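Local coordinates for protein N-acetylneuraminate lyase (Fusobacterium nucleatum subsp. nucleatum ATCC 25586, PDB 5ZJM) that belongs to the dihydrodipicolinate synthetase family of TIM-barrel proteins and is found here as an assembly of four chains, at residues V12-D17 with N50-T55; K23-I28 with K59-I64; I64-A69 with T95-K100; A77-I82 with K100-V105; I134-F139 with V162-G167. All coordinates share one frame; numbering follows the deposited sequence.

All five contacts lie in the eight-stranded TIM barrel of one chain. Interactions 2 and 3 run side by side on its outer helical layer, with centres about 10 Å apart; they share I64 and helix 55-69. Interaction 1 joins two loops after barrel strands, its centre about 11 Å from that of interaction 2, and a 1,2-ethanediol molecule is hydrogen-bonded to N15 of the first and, weakly, to K23 of the second. Interactions 4 and 5, with centres about 13 Å apart, are strand pairs of the barrel wall and have neighbouring strands, 101-103 and 131-135. F51 ties interaction 1 to both: its ring packs on S81 and V105, and F51 CE2 lies 3.5 Å from F139 CZ.

Interaction 1: residues V12-D17 with N50-T55; sequences VPYNED and NFMIST. With EDO (1,2-ethanediol), chain F.
Two of the loops that follow strands of the TIM barrel meet here, V12 and Y14 after strand 5-9 touching N50 and I53 after strand 40-43. The N50 amide oxygen accepts the backbone N-H of V12: N to OD1 is 3.3 Å with a nearly straight N-H...O angle of 164°, the donor tilted out of the carbonyl plane. V12 CG2, anti to its own carbonyl carbon and so beside that N-H, comes within 3.2 Å of the same OD1. N50 ND2 bonds in turn to L10 O, so both ends of the buried amide are tied to one loop and its rotation is fixed. The Y14 ring meets I53 at its edge, with the CG2 methyl near the ring plane, 3.3 Å from Y14 OH and 3.7 Å from Y14 CE1. The phenol itself hydrogen-bonds to E49 O. Farther out, N15 ND2 gives an N-H to O2 of 1,2-ethanediol (3.1 Å). P13 rests on L25 and I28 of helix 22-35, V12 on V61 of helix 55-69, and S54 is the N-cap of that second helix, while M52 packs on Y109 of a neighbouring subunit.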
# COMPACT_ATOMS: atom_id res chain seq x y z
N VAL B 12 4.55 6.27 -30.17
CA VAL B 12 4.21 7.20 -31.24
C VAL B 12 5.18 8.38 -31.22
O VAL B 12 5.32 9.05 -30.19
CB VAL B 12 2.75 7.67 -31.12
CG1 VAL B 12 2.31 8.36 -32.40
CG2 VAL B 12 1.85 6.49 -30.80
N PRO B 13 5.86 8.66 -32.33
CA PRO B 13 6.73 9.84 -32.38
C PRO B 13 5.93 11.09 -32.72
O PRO B 13 4.93 11.04 -33.42
CB PRO B 13 7.71 9.49 -33.51
CG PRO B 13 6.90 8.64 -34.44
CD PRO B 13 5.88 7.90 -33.59
N TYR B 14 6.41 12.21 -32.19
CA TYR B 14 5.71 13.48 -32.33
C TYR B 14 6.59 14.49 -33.07
O TYR B 14 7.82 14.46 -32.96
CB TYR B 14 5.30 14.05 -30.96
CG TYR B 14 4.35 13.15 -30.20
CD1 TYR B 14 2.99 13.13 -30.48
CD2 TYR B 14 4.82 12.32 -29.19
CE1 TYR B 14 2.13 12.31 -29.79
CE2 TYR B 14 3.96 11.49 -28.49
CZ TYR B 14 2.62 11.50 -28.79
OH TYR B 14 1.76 10.68 -28.09
N ASN B 15 5.94 15.36 -33.83
CA ASN B 15 6.62 16.47 -34.46
C ASN B 15 6.93 17.56 -33.44
O ASN B 15 6.55 17.47 -32.27
CB ASN B 15 5.79 17.05 -35.60
CG ASN B 15 5.78 16.15 -36.83
OD1 ASN B 15 6.81 15.61 -37.23
ND2 ASN B 15 4.61 16.01 -37.43
N GLU B 16 7.66 18.58 -33.89
CA GLU B 16 8.00 19.70 -33.01
C GLU B 16 6.76 20.39 -32.47
O GLU B 16 6.76 20.84 -31.32
CB GLU B 16 8.87 20.70 -33.77
CG GLU B 16 9.92 21.39 -32.92
CD GLU B 16 10.83 22.28 -33.75
OE1 GLU B 16 12.02 22.42 -33.39
OE2 GLU B 16 10.37 22.84 -34.77
N ASP B 17 5.68 20.44 -33.25
CA ASP B 17 4.47 21.16 -32.88
C ASP B 17 3.47 20.29 -32.11
O ASP B 17 2.42 20.80 -31.71
CB ASP B 17 3.79 21.74 -34.13
CG ASP B 17 3.32 20.66 -35.10
OD1 ASP B 17 3.84 19.52 -35.04
OD2 ASP B 17 2.43 20.95 -35.92
N ASN B 50 1.17 7.70 -25.30
CA ASN B 50 0.18 7.48 -26.35
C ASN B 50 -1.23 7.82 -25.91
O ASN B 50 -2.07 8.17 -26.75
CB ASN B 50 0.21 6.02 -26.81
CG ASN B 50 1.53 5.63 -27.43
OD1 ASN B 50 2.39 6.48 -27.69
ND2 ASN B 50 1.71 4.33 -27.65
N PHE B 51 -1.52 7.74 -24.62
CA PHE B 51 -2.89 7.96 -24.15
C PHE B 51 -3.29 9.42 -24.17
O PHE B 51 -4.45 9.73 -23.85
CB PHE B 51 -3.06 7.39 -22.74
CG PHE B 51 -3.45 5.94 -22.73
CD1 PHE B 51 -3.40 5.19 -23.89
CD2 PHE B 51 -3.86 5.33 -21.55
CE1 PHE B 51 -3.76 3.85 -23.88
CE2 PHE B 51 -4.21 4.00 -21.53
CZ PHE B 51 -4.16 3.25 -22.70
N MET B 52 -2.38 10.32 -24.52
CA MET B 52 -2.71 11.74 -24.57
C MET B 52 -3.31 12.16 -25.91
O MET B 52 -3.88 13.25 -25.98
CB MET B 52 -1.46 12.57 -24.28
CG MET B 52 -0.60 12.84 -25.50
SD MET B 52 0.49 14.25 -25.24
CE MET B 52 1.93 13.46 -24.54
N ILE B 53 -3.17 11.35 -26.95
CA ILE B 53 -3.57 11.79 -28.29
C ILE B 53 -5.08 11.65 -28.46
O ILE B 53 -5.74 10.81 -27.82
CB ILE B 53 -2.80 11.01 -29.37
CG1 ILE B 53 -3.25 9.55 -29.44
CG2 ILE B 53 -1.30 11.08 -29.11
CD1 ILE B 53 -2.57 8.78 -30.56
N SER B 54 -5.64 12.50 -29.31
CA SER B 54 -7.05 12.44 -29.66
C SER B 54 -7.42 11.07 -30.22
O SER B 54 -6.56 10.29 -30.66
CB SER B 54 -7.39 13.53 -30.68
OG SER B 54 -8.41 13.10 -31.56
N THR B 55 -8.72 10.77 -30.20
CA THR B 55 -9.22 9.60 -30.90
C THR B 55 -8.95 9.68 -32.41
O THR B 55 -8.66 8.67 -33.05
CB THR B 55 -10.71 9.44 -30.63
OG1 THR B 55 -11.44 10.46 -31.32
CG2 THR B 55 -10.99 9.54 -29.14
C1 EDO F . 6.15 14.54 -40.83
O1 EDO F . 5.77 13.30 -41.43
C2 EDO F . 4.91 15.40 -40.67
O2 EDO F . 3.87 14.62 -40.07

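Interaction 2: residues K23-I28 with K59-I64; sequences KGLREI and KRVFEI. With EDO (1,2-ethanediol), chain F.
With its CG turned beside the carbonyl carbon (chi1 -152°) and the rest of the chain straight, L25 sends CD1 across to I64, whose CG2 is anti to its own backbone N and points back. L25 CD1 and I64 CG2 touch at 3.8 Å, and L25 CD1 also meets V61 CG2 at 4.1 Å. R26 stretches out from CG to NE and crosses I64 at about a right angle. Its aliphatic part presses on the same methyl, R26 CG to I64 CG2 being 3.9 Å, and farther along the guanidinium lies with one face over it, the methyl 4.3 Å from the plane. These are successive outer helices of the TIM barrel, 22-35 and 55-69; the axes of the two short segments approach to 10.7 Å and cross at -43°, running in broadly the same direction. At the outer end of the contact, R26 NH2 comes to 3.9 Å from R60 NH2, arriving at the edge of the R60 guanidinium with the two planes 55° apart. This like-charged approach is probably offset by carboxylates on both sides: R60 NH1 bridges to E63 OE1 at 2.7 Å, and R26 NH1 pairs with D67 and E68 one turn farther along helix 55-69. In the first turn of helix 22-35, K23 N makes a weak, 3.3 Å hydrogen bond to O1 of 1,2-ethanediol. V61 also touches I20 of a loop and V43 of strand 40-43.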
# COMPACT_ATOMS: atom_id res chain seq x y z
N LYS B 23 6.01 10.03 -40.91
CA LYS B 23 7.13 9.31 -41.51
C LYS B 23 8.06 8.73 -40.45
O LYS B 23 8.67 7.68 -40.67
CB LYS B 23 7.91 10.23 -42.45
CG LYS B 23 7.22 10.47 -43.80
CD LYS B 23 7.90 9.72 -44.95
CE LYS B 23 7.66 8.21 -44.87
NZ LYS B 23 7.70 7.53 -46.19
N GLY B 24 8.18 9.38 -39.29
CA GLY B 24 8.87 8.75 -38.18
C GLY B 24 8.16 7.49 -37.71
O GLY B 24 8.79 6.51 -37.33
N LEU B 25 6.83 7.52 -37.74
CA LEU B 25 6.04 6.35 -37.36
C LEU B 25 6.30 5.18 -38.30
O LEU B 25 6.49 4.04 -37.86
CB LEU B 25 4.56 6.72 -37.35
CG LEU B 25 3.54 6.02 -36.44
CD1 LEU B 25 2.16 6.60 -36.72
CD2 LEU B 25 3.52 4.53 -36.65
N ARG B 26 6.32 5.44 -39.61
CA ARG B 26 6.59 4.37 -40.56
C ARG B 26 7.98 3.78 -40.36
O ARG B 26 8.17 2.57 -40.46
CB ARG B 26 6.42 4.89 -41.99
CG ARG B 26 5.01 5.36 -42.30
CD ARG B 26 4.89 5.81 -43.75
NE ARG B 26 3.58 6.38 -44.04
CZ ARG B 26 2.51 5.65 -44.38
NH1 ARG B 26 2.60 4.33 -44.47
NH2 ARG B 26 1.35 6.26 -44.64
N GLU B 27 8.96 4.63 -40.03
CA GLU B 27 10.32 4.15 -39.87
C GLU B 27 10.48 3.32 -38.61
O GLU B 27 11.32 2.42 -38.57
CB GLU B 27 11.30 5.32 -39.90
CG GLU B 27 11.55 5.83 -41.31
CD GLU B 27 12.72 6.79 -41.40
OE1 GLU B 27 13.30 6.93 -42.51
OE2 GLU B 27 13.05 7.42 -40.37
N ILE B 28 9.70 3.61 -37.56
CA ILE B 28 9.75 2.77 -36.37
C ILE B 28 9.15 1.40 -36.66
O ILE B 28 9.67 0.37 -36.22
CB ILE B 28 9.04 3.44 -35.19
CG1 ILE B 28 9.71 4.77 -34.84
CG2 ILE B 28 9.04 2.52 -33.98
CD1 ILE B 28 8.89 5.63 -33.91
N LYS B 59 -6.92 7.24 -34.73
CA LYS B 59 -7.36 6.56 -35.95
C LYS B 59 -6.29 6.62 -37.03
O LYS B 59 -6.09 5.65 -37.77
CB LYS B 59 -8.66 7.18 -36.45
CG LYS B 59 -9.83 7.01 -35.50
CD LYS B 59 -11.16 6.96 -36.23
CE LYS B 59 -12.33 6.95 -35.26
NZ LYS B 59 -13.01 8.28 -35.18
N ARG B 60 -5.56 7.74 -37.10
CA ARG B 60 -4.50 7.84 -38.10
C ARG B 60 -3.33 6.94 -37.76
O ARG B 60 -2.69 6.38 -38.67
CB ARG B 60 -4.04 9.29 -38.23
CG ARG B 60 -2.95 9.51 -39.27
CD ARG B 60 -3.52 9.54 -40.69
NE ARG B 60 -2.63 8.89 -41.65
CZ ARG B 60 -3.04 8.31 -42.77
NH1 ARG B 60 -4.32 8.31 -43.09
NH2 ARG B 60 -2.15 7.74 -43.58
N VAL B 61 -3.03 6.75 -36.47
CA VAL B 61 -1.96 5.84 -36.08
C VAL B 61 -2.32 4.40 -36.45
O VAL B 61 -1.48 3.66 -36.99
CB VAL B 61 -1.65 5.98 -34.58
CG1 VAL B 61 -0.68 4.88 -34.13
CG2 VAL B 61 -1.07 7.34 -34.28
N PHE B 62 -3.56 3.99 -36.19
CA PHE B 62 -3.98 2.63 -36.52
C PHE B 62 -3.93 2.39 -38.02
O PHE B 62 -3.58 1.29 -38.47
CB PHE B 62 -5.39 2.37 -36.00
CG PHE B 62 -5.46 2.16 -34.51
CD1 PHE B 62 -4.61 1.25 -33.89
CD2 PHE B 62 -6.38 2.84 -33.74
CE1 PHE B 62 -4.68 1.05 -32.52
CE2 PHE B 62 -6.45 2.64 -32.37
CZ PHE B 62 -5.60 1.74 -31.76
N GLU B 63 -4.27 3.40 -38.82
CA GLU B 63 -4.27 3.24 -40.27
C GLU B 63 -2.85 3.22 -40.83
O GLU B 63 -2.54 2.41 -41.70
CB GLU B 63 -5.10 4.35 -40.91
CG GLU B 63 -4.89 4.52 -42.40
CD GLU B 63 -5.82 5.57 -42.98
OE1 GLU B 63 -6.19 6.50 -42.24
OE2 GLU B 63 -6.17 5.45 -44.18
N ILE B 64 -1.98 4.10 -40.32
CA ILE B 64 -0.59 4.10 -40.74
C ILE B 64 0.08 2.77 -40.38
O ILE B 64 0.86 2.22 -41.16
CB ILE B 64 0.16 5.29 -40.11
CG1 ILE B 64 -0.29 6.60 -40.77
CG2 ILE B 64 1.66 5.12 -40.23
CD1 ILE B 64 0.21 7.82 -40.05
C1 EDO F . 6.15 14.54 -40.83
O1 EDO F . 5.77 13.30 -41.43
C2 EDO F . 4.91 15.40 -40.67
O2 EDO F . 3.87 14.62 -40.07

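Interaction 3: residues I64-A69 with T95-K100; sequences IAIDEA and TKLGYK
I66 lays its CD1 methyl over the turn that ends helix 84-97, 3.4 Å from L97 O and 3.6 Å from G98 C. CG1 is anti to the I66 backbone N (chi1 -167°), which carries the chain outward from its own helix and onto this turn. The same CD1 then meets the Y99 ring obliquely, 3.6 Å from Y99 CD1, while I66 CB lies 3.7 Å from Y99 CE1; the branched chain is thus wedged between turn and ring. G98 ends the helix in a Schellman motif with a positive phi of 116°, and having no side chain it presents bare backbone to the isoleucine. On the outer side I66 CG2 and L97 CD2 stand at a looser 4.3 Å. Deeper in, A65 CB closes on the phenol end, 3.4 Å from Y99 OH. That hydroxyl is hydrogen-bonded to F62 O of helix 55-69, which pins the ring against the helix it packs on. The contact therefore joins the C-terminal ends of two consecutive barrel helices. I66 and Y99 both rest on L75 of strand 74-78 beneath them, while I64, E68 and A69 turn to helix 22-35 on another side of helix 55-69.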
# COMPACT_ATOMS: atom_id res chain seq x y z
N ILE B 64 -1.98 4.10 -40.32
CA ILE B 64 -0.59 4.10 -40.74
C ILE B 64 0.08 2.77 -40.38
O ILE B 64 0.86 2.22 -41.16
CB ILE B 64 0.16 5.29 -40.11
CG1 ILE B 64 -0.29 6.60 -40.77
CG2 ILE B 64 1.66 5.12 -40.23
CD1 ILE B 64 0.21 7.82 -40.05
N ALA B 65 -0.22 2.24 -39.19
CA ALA B 65 0.44 1.02 -38.74
C ALA B 65 0.04 -0.18 -39.59
O ALA B 65 0.89 -1.00 -39.96
CB ALA B 65 0.15 0.77 -37.27
N ILE B 66 -1.25 -0.32 -39.90
CA ILE B 66 -1.68 -1.49 -40.66
C ILE B 66 -1.21 -1.37 -42.11
O ILE B 66 -0.95 -2.39 -42.77
CB ILE B 66 -3.20 -1.68 -40.57
CG1 ILE B 66 -3.59 -3.06 -41.10
CG2 ILE B 66 -3.94 -0.58 -41.32
CD1 ILE B 66 -4.66 -3.75 -40.28
N ASP B 67 -1.03 -0.15 -42.60
CA ASP B 67 -0.62 0.04 -43.99
C ASP B 67 0.88 -0.09 -44.17
O ASP B 67 1.33 -0.46 -45.26
CB ASP B 67 -1.09 1.42 -44.47
CG ASP B 67 -0.44 1.84 -45.77
OD1 ASP B 67 0.67 2.41 -45.73
OD2 ASP B 67 -1.05 1.61 -46.84
N GLU B 68 1.67 0.15 -43.13
CA GLU B 68 3.11 -0.04 -43.21
C GLU B 68 3.52 -1.47 -42.92
O GLU B 68 4.50 -1.96 -43.49
CB GLU B 68 3.82 0.92 -42.24
CG GLU B 68 5.32 0.96 -42.41
CD GLU B 68 5.75 1.46 -43.77
OE1 GLU B 68 5.12 2.41 -44.29
OE2 GLU B 68 6.72 0.90 -44.33
N ALA B 69 2.81 -2.15 -42.02
CA ALA B 69 3.10 -3.53 -41.68
C ALA B 69 2.53 -4.55 -42.66
O ALA B 69 3.00 -5.70 -42.65
CB ALA B 69 2.59 -3.84 -40.26
N THR B 95 -11.38 -2.69 -36.79
CA THR B 95 -11.85 -3.96 -37.32
C THR B 95 -12.10 -3.87 -38.82
O THR B 95 -11.78 -4.81 -39.56
CB THR B 95 -13.13 -4.38 -36.59
OG1 THR B 95 -12.90 -4.42 -35.18
CG2 THR B 95 -13.58 -5.75 -37.05
N LYS B 96 -12.63 -2.74 -39.29
CA LYS B 96 -12.81 -2.55 -40.72
C LYS B 96 -11.49 -2.33 -41.44
O LYS B 96 -11.38 -2.61 -42.64
CB LYS B 96 -13.77 -1.39 -40.98
CG LYS B 96 -14.04 -1.09 -42.46
CD LYS B 96 -15.00 -2.10 -43.06
CE LYS B 96 -15.75 -1.53 -44.26
NZ LYS B 96 -17.19 -1.30 -43.97
N LEU B 97 -10.46 -1.86 -40.72
CA LEU B 97 -9.15 -1.65 -41.33
C LEU B 97 -8.36 -2.94 -41.48
O LEU B 97 -7.37 -2.96 -42.21
CB LEU B 97 -8.34 -0.65 -40.50
CG LEU B 97 -8.31 0.79 -41.00
CD1 LEU B 97 -9.71 1.38 -41.04
CD2 LEU B 97 -7.42 1.61 -40.10
N GLY B 98 -8.77 -4.01 -40.81
CA GLY B 98 -8.12 -5.30 -40.93
C GLY B 98 -7.47 -5.83 -39.66
O GLY B 98 -6.87 -6.91 -39.71
N TYR B 99 -7.55 -5.13 -38.54
CA TYR B 99 -6.99 -5.65 -37.30
C TYR B 99 -7.78 -6.88 -36.85
O TYR B 99 -9.01 -6.84 -36.76
CB TYR B 99 -7.00 -4.58 -36.21
CG TYR B 99 -5.91 -3.55 -36.34
CD1 TYR B 99 -6.03 -2.48 -37.23
CD2 TYR B 99 -4.76 -3.62 -35.56
CE1 TYR B 99 -5.04 -1.53 -37.34
CE2 TYR B 99 -3.76 -2.67 -35.67
CZ TYR B 99 -3.90 -1.63 -36.56
OH TYR B 99 -2.91 -0.68 -36.68
N LYS B 100 -7.07 -7.96 -36.56
CA LYS B 100 -7.71 -9.22 -36.20
C LYS B 100 -7.75 -9.46 -34.70
O LYS B 100 -8.30 -10.47 -34.26
CB LYS B 100 -7.00 -10.39 -36.89

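Interaction 4: residues A77-I82 with K100-V105; sequences AQVGSI and KCLSAV
A77 and Q78 pair closely with C101, L102 and S103 as parallel barrel strands, and the contact slackens where the side chain of V79 meets the other chain. In the tight part A77 uses both its N-H and its C=O toward the same neighbour, bonding to the residues on either side of L102: A77 N to C101 O at 3.1 Å and S103 N to A77 O at 2.9 Å. V79 N then gives S103 O a bond of 2.9 Å. Past the strand ends the ladder is continued by a side chain. Q78, bent at chi2 (-69°), curls its amide forward so that OE1 stands in for a backbone carbonyl, accepting V105 N at 2.9 Å and G80 N at 3.0 Å from opposite faces of the amide plane. Q78 NE2 bonds to G44 O, so this buried amide is held at both ends. Q78 CG also lies against S103 OG, a hydroxyl that bonds to Y42 OH. Packing is looser around V79, whose CG2 is 4.1 Å from L102 CD1. V105 CG2 sits close to the S81 backbone, 3.5 Å from S81 N, and only its contact with S81 CB is long, at 4.2 Å. No touching residue here is open to solvent. The strands belong to a beta-alpha-beta unit whose connecting helix, 84-97, covers A77 and L102 through V94; Q78 and S103 face Y135 of strand 131-135, and Q78 pairs by its backbone with V43 of strand 40-43.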
# COMPACT_ATOMS: atom_id res chain seq x y z
N ALA B 77 -4.72 -4.11 -31.51
CA ALA B 77 -5.13 -2.72 -31.39
C ALA B 77 -5.70 -2.49 -30.00
O ALA B 77 -6.71 -3.10 -29.63
CB ALA B 77 -6.17 -2.36 -32.46
N GLN B 78 -5.06 -1.62 -29.23
CA GLN B 78 -5.55 -1.24 -27.91
C GLN B 78 -6.53 -0.09 -28.11
O GLN B 78 -6.14 1.01 -28.51
CB GLN B 78 -4.38 -0.84 -27.01
CG GLN B 78 -4.67 -0.99 -25.53
CD GLN B 78 -5.69 0.01 -25.05
OE1 GLN B 78 -6.66 -0.34 -24.37
NE2 GLN B 78 -5.49 1.27 -25.41
N VAL B 79 -7.81 -0.33 -27.81
CA VAL B 79 -8.87 0.61 -28.14
C VAL B 79 -9.56 1.18 -26.91
O VAL B 79 -10.49 1.97 -27.06
CB VAL B 79 -9.92 -0.01 -29.09
CG1 VAL B 79 -9.26 -0.50 -30.37
CG2 VAL B 79 -10.69 -1.14 -28.40
N GLY B 80 -9.11 0.82 -25.72
CA GLY B 80 -9.73 1.29 -24.49
C GLY B 80 -9.20 2.65 -24.09
O GLY B 80 -8.80 3.47 -24.92
N SER B 81 -9.31 2.91 -22.78
CA SER B 81 -8.75 4.06 -22.07
C SER B 81 -9.81 5.10 -21.72
O SER B 81 -10.07 5.35 -20.54
CB SER B 81 -7.59 4.72 -22.85
OG SER B 81 -7.46 6.10 -22.54
N ILE B 82 -10.43 5.71 -22.73
CA ILE B 82 -11.24 6.90 -22.50
C ILE B 82 -12.64 6.56 -21.98
O ILE B 82 -12.97 6.88 -20.83
CB ILE B 82 -11.28 7.78 -23.77
CG1 ILE B 82 -12.41 8.81 -23.72
CG2 ILE B 82 -11.29 6.91 -25.02
CD1 ILE B 82 -12.36 9.80 -24.86
N LYS B 100 -7.07 -7.96 -36.56
CA LYS B 100 -7.71 -9.22 -36.20
C LYS B 100 -7.75 -9.46 -34.70
O LYS B 100 -8.30 -10.47 -34.26
CB LYS B 100 -7.00 -10.39 -36.89
N CYS B 101 -7.19 -8.55 -33.89
CA CYS B 101 -7.27 -8.73 -32.45
C CYS B 101 -7.30 -7.37 -31.76
O CYS B 101 -6.62 -6.44 -32.18
CB CYS B 101 -6.10 -9.55 -31.91
SG CYS B 101 -6.39 -10.11 -30.22
N LEU B 102 -8.09 -7.29 -30.70
CA LEU B 102 -8.23 -6.07 -29.93
C LEU B 102 -7.78 -6.31 -28.50
O LEU B 102 -7.72 -7.45 -28.02
CB LEU B 102 -9.68 -5.57 -29.92
CG LEU B 102 -10.32 -5.18 -31.25
CD1 LEU B 102 -11.48 -4.24 -31.01
CD2 LEU B 102 -9.29 -4.55 -32.16
N SER B 103 -7.46 -5.22 -27.83
CA SER B 103 -7.28 -5.21 -26.39
C SER B 103 -7.87 -3.90 -25.87
O SER B 103 -8.06 -2.94 -26.62
CB SER B 103 -5.81 -5.37 -26.00
OG SER B 103 -5.12 -4.14 -26.05
N ALA B 104 -8.19 -3.88 -24.58
CA ALA B 104 -8.85 -2.72 -24.01
C ALA B 104 -8.56 -2.67 -22.52
O ALA B 104 -8.83 -3.64 -21.80
CB ALA B 104 -10.35 -2.75 -24.27
N VAL B 105 -7.99 -1.58 -22.06
CA VAL B 105 -7.95 -1.31 -20.64
C VAL B 105 -9.29 -0.74 -20.22
O VAL B 105 -10.02 -0.15 -21.03
CB VAL B 105 -6.78 -0.37 -20.28
CG1 VAL B 105 -5.46 -0.97 -20.75
CG2 VAL B 105 -6.99 1.00 -20.90

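Interaction 5: residues I134-F139 with V162-G167; sequences IYSIPF and VKFTAG
The F164 ring carries S136 CB squarely over one face, 4.1 Å from the centroid and 9° off the normal, a CH-pi contact. The Y135 ring is met obliquely by two chains: K163 CD at 3.7 Å from Y135 CE2, and T165 CG2 at 4.0 Å from Y135 CD2. K163, fully extended with CG anti to its backbone N (chi1 173°), lies alongside the tyrosine and points the same way, its amine also making a cation-pi contact with Y42. The two strands, 131-135 and 159-164, are parallel neighbours in the TIM barrel, joined as a beta-alpha-beta unit through helix 147-153. K163 N bonds to I134 O at 2.8 Å, and S136 N to K163 O at 3.1 Å. Beyond the strands, I137 CD1 reaches T165 OG1 (3.3 Å) and A166 CB (3.5 Å). S136 OG is hydrogen-bonded to N144 OD1, and F164 packs outward on L171, L172 and V175 of helix 169-178.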
# COMPACT_ATOMS: atom_id res chain seq x y z
N ILE B 134 -7.73 -9.24 -22.70
CA ILE B 134 -8.03 -8.45 -21.51
C ILE B 134 -6.75 -8.20 -20.73
O ILE B 134 -5.72 -8.83 -20.96
CB ILE B 134 -9.09 -9.13 -20.60
CG1 ILE B 134 -8.61 -10.51 -20.15
CG2 ILE B 134 -10.44 -9.20 -21.29
CD1 ILE B 134 -9.68 -11.34 -19.51
N TYR B 135 -6.82 -7.28 -19.79
CA TYR B 135 -5.72 -6.95 -18.90
C TYR B 135 -6.00 -7.57 -17.54
O TYR B 135 -7.14 -7.54 -17.06
CB TYR B 135 -5.56 -5.44 -18.77
CG TYR B 135 -4.74 -4.80 -19.86
CD1 TYR B 135 -5.21 -4.74 -21.17
CD2 TYR B 135 -3.49 -4.26 -19.59
CE1 TYR B 135 -4.46 -4.16 -22.17
CE2 TYR B 135 -2.74 -3.68 -20.59
CZ TYR B 135 -3.23 -3.63 -21.88
OH TYR B 135 -2.47 -3.05 -22.87
N SER B 136 -4.97 -8.16 -16.93
CA SER B 136 -5.15 -8.80 -15.64
C SER B 136 -5.44 -7.79 -14.53
O SER B 136 -6.03 -8.16 -13.51
CB SER B 136 -3.91 -9.62 -15.28
OG SER B 136 -2.78 -8.78 -15.11
N ILE B 137 -5.08 -6.52 -14.72
CA ILE B 137 -5.34 -5.47 -13.75
C ILE B 137 -6.24 -4.43 -14.39
O ILE B 137 -5.85 -3.80 -15.38
CB ILE B 137 -4.03 -4.81 -13.25
CG1 ILE B 137 -3.16 -5.83 -12.52
CG2 ILE B 137 -4.34 -3.62 -12.36
CD1 ILE B 137 -1.74 -5.36 -12.32
N PRO B 138 -7.44 -4.18 -13.86
CA PRO B 138 -8.24 -3.05 -14.34
C PRO B 138 -7.48 -1.74 -14.18
O PRO B 138 -6.81 -1.51 -13.17
CB PRO B 138 -9.49 -3.09 -13.44
CG PRO B 138 -9.58 -4.51 -13.02
CD PRO B 138 -8.17 -5.00 -12.88
N PHE B 139 -7.59 -0.90 -15.21
CA PHE B 139 -6.87 0.37 -15.29
C PHE B 139 -6.91 1.12 -13.97
O PHE B 139 -7.98 1.45 -13.46
CB PHE B 139 -7.48 1.22 -16.41
CG PHE B 139 -6.54 2.25 -16.99
CD1 PHE B 139 -5.18 1.99 -17.10
CD2 PHE B 139 -7.03 3.46 -17.45
CE1 PHE B 139 -4.32 2.94 -17.64
CE2 PHE B 139 -6.18 4.41 -18.00
CZ PHE B 139 -4.82 4.15 -18.09
N VAL B 162 -5.17 -12.95 -22.19
CA VAL B 162 -4.97 -11.95 -21.15
C VAL B 162 -3.51 -11.50 -21.17
O VAL B 162 -2.60 -12.31 -21.34
CB VAL B 162 -5.36 -12.52 -19.77
CG1 VAL B 162 -4.74 -13.90 -19.57
CG2 VAL B 162 -4.95 -11.58 -18.65
N LYS B 163 -3.31 -10.20 -21.00
CA LYS B 163 -1.98 -9.61 -20.84
C LYS B 163 -1.73 -9.34 -19.36
O LYS B 163 -2.45 -8.55 -18.74
CB LYS B 163 -1.86 -8.31 -21.63
CG LYS B 163 -0.57 -7.55 -21.38
CD LYS B 163 -0.55 -6.24 -22.15
CE LYS B 163 0.51 -5.29 -21.63
NZ LYS B 163 0.77 -4.18 -22.60
N PHE B 164 -0.73 -10.01 -18.79
CA PHE B 164 -0.34 -9.84 -17.40
C PHE B 164 0.63 -8.67 -17.27
O PHE B 164 1.70 -8.67 -17.89
CB PHE B 164 0.32 -11.10 -16.85
CG PHE B 164 -0.62 -12.04 -16.19
CD1 PHE B 164 -1.45 -12.85 -16.94
CD2 PHE B 164 -0.67 -12.13 -14.81
CE1 PHE B 164 -2.33 -13.72 -16.32
CE2 PHE B 164 -1.54 -13.00 -14.19
CZ PHE B 164 -2.37 -13.80 -14.95
N THR B 165 0.28 -7.69 -16.44
CA THR B 165 1.12 -6.52 -16.22
C THR B 165 1.91 -6.58 -14.92
O THR B 165 3.03 -6.06 -14.87
CB THR B 165 0.28 -5.24 -16.25
OG1 THR B 165 -0.96 -5.48 -15.56
CG2 THR B 165 -0.01 -4.83 -17.68
N ALA B 166 1.35 -7.17 -13.87
CA ALA B 166 2.07 -7.36 -12.62
C ALA B 166 2.74 -8.72 -12.62
O ALA B 166 2.19 -9.70 -13.14
CB ALA B 166 1.14 -7.23 -11.42
N GLY B 167 3.93 -8.79 -12.03
CA GLY B 167 4.69 -10.02 -12.02
C GLY B 167 4.32 -10.95 -10.89
O GLY B 167 5.17 -11.33 -10.08